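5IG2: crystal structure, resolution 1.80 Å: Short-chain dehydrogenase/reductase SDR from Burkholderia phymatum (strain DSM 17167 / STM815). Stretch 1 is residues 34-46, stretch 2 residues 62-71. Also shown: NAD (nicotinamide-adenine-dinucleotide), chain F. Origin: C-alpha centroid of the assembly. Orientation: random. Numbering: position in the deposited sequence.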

# COMPACT_ATOMS: atom_id res chain seq x y z
N GLY B 34 27.42 -22.97 -29.13
CA GLY B 34 27.28 -23.99 -30.16
C GLY B 34 25.84 -24.42 -30.35
O GLY B 34 25.36 -24.55 -31.48
N ALA B 35 25.12 -24.64 -29.25
CA ALA B 35 23.70 -24.97 -29.34
C ALA B 35 22.93 -23.90 -30.09
O ALA B 35 22.11 -24.21 -30.96
CB ALA B 35 23.10 -25.18 -27.95
N SER B 36 23.19 -22.62 -29.78
CA SER B 36 22.45 -21.54 -30.43
C SER B 36 22.73 -21.45 -31.92
O SER B 36 21.93 -20.87 -32.66
CB SER B 36 22.79 -20.19 -29.77
OG SER B 36 24.11 -19.79 -30.06
N LEU B 37 23.85 -22.00 -32.38
CA LEU B 37 24.18 -22.01 -33.79
C LEU B 37 23.71 -23.28 -34.49
O LEU B 37 23.91 -23.41 -35.70
CB LEU B 37 25.70 -21.86 -33.97
CG LEU B 37 26.27 -20.50 -33.54
CD1 LEU B 37 27.78 -20.48 -33.67
CD2 LEU B 37 25.63 -19.36 -34.33
N GLY B 38 23.10 -24.20 -33.75
CA GLY B 38 22.62 -25.43 -34.34
C GLY B 38 23.62 -26.56 -34.36
O GLY B 38 23.42 -27.52 -35.12
N MET B 39 24.68 -26.48 -33.56
CA MET B 39 25.66 -27.55 -33.51
C MET B 39 25.16 -28.71 -32.65
O MET B 39 24.42 -28.52 -31.68
CB MET B 39 26.99 -27.05 -32.96
CG MET B 39 27.55 -25.82 -33.64
SD MET B 39 29.32 -25.66 -33.28
CE MET B 39 29.93 -26.97 -34.35
N LYS B 40 25.57 -29.92 -33.03
CA LYS B 40 25.41 -31.09 -32.17
C LYS B 40 26.57 -31.12 -31.18
O LYS B 40 27.71 -30.82 -31.54
CB LYS B 40 25.40 -32.36 -33.02
CG LYS B 40 24.28 -32.37 -34.06
CD LYS B 40 24.47 -33.45 -35.10
CE LYS B 40 23.38 -33.39 -36.15
NZ LYS B 40 23.40 -34.57 -37.04
N LEU B 41 26.28 -31.46 -29.93
CA LEU B 41 27.23 -31.24 -28.84
C LEU B 41 27.64 -32.55 -28.19
O LEU B 41 26.78 -33.36 -27.82
CB LEU B 41 26.66 -30.31 -27.76
CG LEU B 41 26.22 -28.93 -28.25
CD1 LEU B 41 25.57 -28.16 -27.11
CD2 LEU B 41 27.41 -28.16 -28.83
N VAL B 42 28.95 -32.74 -28.03
CA VAL B 42 29.53 -33.81 -27.22
C VAL B 42 30.29 -33.13 -26.08
O VAL B 42 31.34 -32.53 -26.31
CB VAL B 42 30.45 -34.72 -28.05
CG1 VAL B 42 31.03 -35.83 -27.18
CG2 VAL B 42 29.68 -35.30 -29.23
N LEU B 43 29.74 -33.19 -24.87
CA LEU B 43 30.26 -32.43 -23.74
C LEU B 43 30.96 -33.35 -22.76
O LEU B 43 30.42 -34.40 -22.39
CB LEU B 43 29.13 -31.66 -23.05
CG LEU B 43 28.29 -30.75 -23.97
CD1 LEU B 43 27.30 -29.92 -23.18
CD2 LEU B 43 29.19 -29.85 -24.81
N ALA B 44 32.15 -32.96 -22.32
CA ALA B 44 33.01 -33.81 -21.50
C ALA B 44 33.51 -33.05 -20.28
O ALA B 44 33.86 -31.87 -20.37
CB ALA B 44 34.21 -34.33 -22.30
N ASP B 45 33.56 -33.74 -19.14
CA ASP B 45 34.02 -33.15 -17.89
C ASP B 45 34.21 -34.28 -16.89
O ASP B 45 33.61 -35.34 -17.04
CB ASP B 45 33.02 -32.10 -17.36
CG ASP B 45 33.69 -31.01 -16.53
OD1 ASP B 45 34.29 -31.34 -15.48
OD2 ASP B 45 33.61 -29.81 -16.92
N VAL B 46 35.07 -34.05 -15.91
CA VAL B 46 35.22 -35.02 -14.82
C VAL B 46 34.26 -34.73 -13.67
O VAL B 46 34.04 -35.60 -12.81
CB VAL B 46 36.69 -35.02 -14.35
CG1 VAL B 46 37.00 -33.76 -13.56
CG2 VAL B 46 36.99 -36.29 -13.57
N GLY B 62 16.43 -27.66 -26.39
CA GLY B 62 16.34 -28.17 -27.74
C GLY B 62 17.63 -28.66 -28.37
O GLY B 62 17.61 -29.03 -29.56
N ALA B 63 18.75 -28.69 -27.65
CA ALA B 63 20.01 -29.13 -28.24
C ALA B 63 20.02 -30.64 -28.45
O ALA B 63 19.41 -31.40 -27.70
CB ALA B 63 21.19 -28.74 -27.36
N GLU B 64 20.73 -31.07 -29.51
CA GLU B 64 21.21 -32.44 -29.64
C GLU B 64 22.55 -32.53 -28.92
O GLU B 64 23.55 -32.00 -29.41
CB GLU B 64 21.38 -32.85 -31.09
CG GLU B 64 20.12 -33.12 -31.86
CD GLU B 64 20.45 -33.63 -33.24
OE1 GLU B 64 20.80 -34.82 -33.36
OE2 GLU B 64 20.39 -32.83 -34.20
N VAL B 65 22.58 -33.22 -27.79
CA VAL B 65 23.73 -33.16 -26.89
C VAL B 65 23.87 -34.51 -26.19
O VAL B 65 22.87 -35.14 -25.83
CB VAL B 65 23.58 -32.01 -25.88
CG1 VAL B 65 22.25 -32.11 -25.15
CG2 VAL B 65 24.73 -32.00 -24.88
N ILE B 66 25.11 -34.96 -26.03
CA ILE B 66 25.43 -36.04 -25.11
C ILE B 66 26.51 -35.56 -24.15
O ILE B 66 27.34 -34.71 -24.49
CB ILE B 66 25.88 -37.34 -25.82
CG1 ILE B 66 27.21 -37.12 -26.56
CG2 ILE B 66 24.80 -37.85 -26.75
CD1 ILE B 66 27.82 -38.39 -27.13
N GLY B 67 26.48 -36.10 -22.93
CA GLY B 67 27.48 -35.81 -21.93
C GLY B 67 28.26 -37.06 -21.57
O GLY B 67 27.67 -38.11 -21.32
N VAL B 68 29.58 -36.96 -21.55
CA VAL B 68 30.45 -38.11 -21.34
C VAL B 68 31.46 -37.73 -20.27
O VAL B 68 32.36 -36.93 -20.52
CB VAL B 68 31.17 -38.54 -22.63
CG1 VAL B 68 32.07 -39.77 -22.35
CG2 VAL B 68 30.18 -38.81 -23.75
N ARG B 69 31.32 -38.32 -19.08
CA ARG B 69 32.32 -38.11 -18.04
C ARG B 69 33.69 -38.54 -18.56
O ARG B 69 33.87 -39.67 -19.02
CB ARG B 69 31.95 -38.87 -16.78
CG ARG B 69 32.89 -38.59 -15.62
CD ARG B 69 32.72 -39.58 -14.48
NE ARG B 69 33.04 -38.96 -13.20
CZ ARG B 69 34.26 -38.90 -12.68
NH1 ARG B 69 35.29 -39.43 -13.34
NH2 ARG B 69 34.46 -38.32 -11.51
N THR B 70 34.65 -37.62 -18.51
CA THR B 70 35.96 -37.82 -19.13
C THR B 70 37.02 -37.15 -18.27
O THR B 70 36.87 -35.98 -17.92
CB THR B 70 36.00 -37.23 -20.54
OG1 THR B 70 34.96 -37.80 -21.34
CG2 THR B 70 37.35 -37.49 -21.20
N ASP B 71 38.08 -37.89 -17.95
CA ASP B 71 39.28 -37.32 -17.35
C ASP B 71 40.26 -37.11 -18.50
O ASP B 71 40.85 -38.06 -19.01
CB ASP B 71 39.83 -38.25 -16.26
CG ASP B 71 41.18 -37.81 -15.70
OD1 ASP B 71 41.64 -36.68 -15.98
OD2 ASP B 71 41.79 -38.61 -14.97
PA NAD F . 36.07 -23.85 -14.66
O1A NAD F . 36.53 -24.42 -13.37
O2A NAD F . 34.76 -23.05 -14.54
O5B NAD F . 35.92 -24.92 -15.82
C5B NAD F . 36.96 -25.89 -16.08
C4B NAD F . 36.31 -27.24 -16.09
O4B NAD F . 37.30 -28.25 -16.37
C3B NAD F . 35.62 -27.66 -14.77
O3B NAD F . 34.26 -28.00 -14.98
C2B NAD F . 36.43 -28.89 -14.32
O2B NAD F . 35.61 -29.87 -13.69
C1B NAD F . 36.95 -29.41 -15.65
N9A NAD F . 38.12 -30.27 -15.54
C8A NAD F . 39.19 -30.13 -14.70
N7A NAD F . 40.04 -31.13 -14.74
C5A NAD F . 39.49 -31.99 -15.67
C6A NAD F . 39.90 -33.24 -16.17
N6A NAD F . 40.96 -33.91 -15.70
N1A NAD F . 39.15 -33.81 -17.13
C2A NAD F . 38.05 -33.18 -17.55
N3A NAD F . 37.55 -32.01 -17.15
C4A NAD F . 38.32 -31.46 -16.19
O3 NAD F . 37.20 -22.89 -15.24
PN NAD F . 37.35 -22.15 -16.65
O1N NAD F . 36.08 -22.25 -17.42
O2N NAD F . 37.93 -20.82 -16.37
O5D NAD F . 38.47 -23.08 -17.31
C5D NAD F . 38.49 -23.34 -18.73
C4D NAD F . 39.88 -23.04 -19.24
O4D NAD F . 40.11 -21.61 -19.26
C3D NAD F . 41.03 -23.64 -18.43
O3D NAD F . 42.00 -24.20 -19.31
C2D NAD F . 41.62 -22.43 -17.71
O2D NAD F . 43.00 -22.63 -17.42
C1D NAD F . 41.41 -21.38 -18.79
N1N NAD F . 41.51 -19.90 -18.36
C2N NAD F . 40.66 -19.44 -17.42
C3N NAD F . 40.70 -18.11 -17.04
C7N NAD F . 39.69 -17.49 -16.13
O7N NAD F . 39.96 -16.41 -15.57
N7N NAD F . 38.59 -18.17 -15.86
C4N NAD F . 41.62 -17.27 -17.65
C5N NAD F . 42.47 -17.77 -18.63
C6N NAD F . 42.41 -19.10 -18.97
O HOH W 1 21.79 -28.97 -31.30
O HOH W 2 22.28 -36.94 -35.52

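What fills the apolar centre? On one face of the sheet, Val 65 CG2 lies 3.7 Å from Leu 43 CD1 and 3.9 Å from Leu 41 CB, so one methyl serves both leucines. Ala 35 CB and Ala 63 CB extend this patch at 4.1 Å. On the other face, Val 42 CG2 meets Ile 66 CG1 at 4.1 Å.

What holds the backbones together? Two parallel strands run side by side, their directions 21° apart. Leu 41 N donates to Glu 64 O (2.8 Å) and Leu 41 O accepts from Ile 66 N (2.9 Å); Leu 43 repeats the pattern, its N donating to Ile 66 O (2.9 Å) and its O accepting from Val 68 N (2.8 Å). Each leucine thus bonds to the two residues flanking its register partner, Val 65 or Gly 67, as parallel pairing requires. Farther along, Thr 70 N donates to Asp 45 O at 2.9 Å.

How do the ends handle polar groups? Lys 40 NZ and Glu 64 OE2, 4.5 Å apart, are too distant for a salt bridge, but water 2 links the two side chains, weakly on the glutamate side. Water 1 joins Met 39 O to Glu 64 N. At the other end, NAD spans both stretches: its O2B and O3B donate to Asp 45 OD1 and OD2, both at 2.7 Å, while N6A donates to Asp 71 OD1 at 2.9 Å.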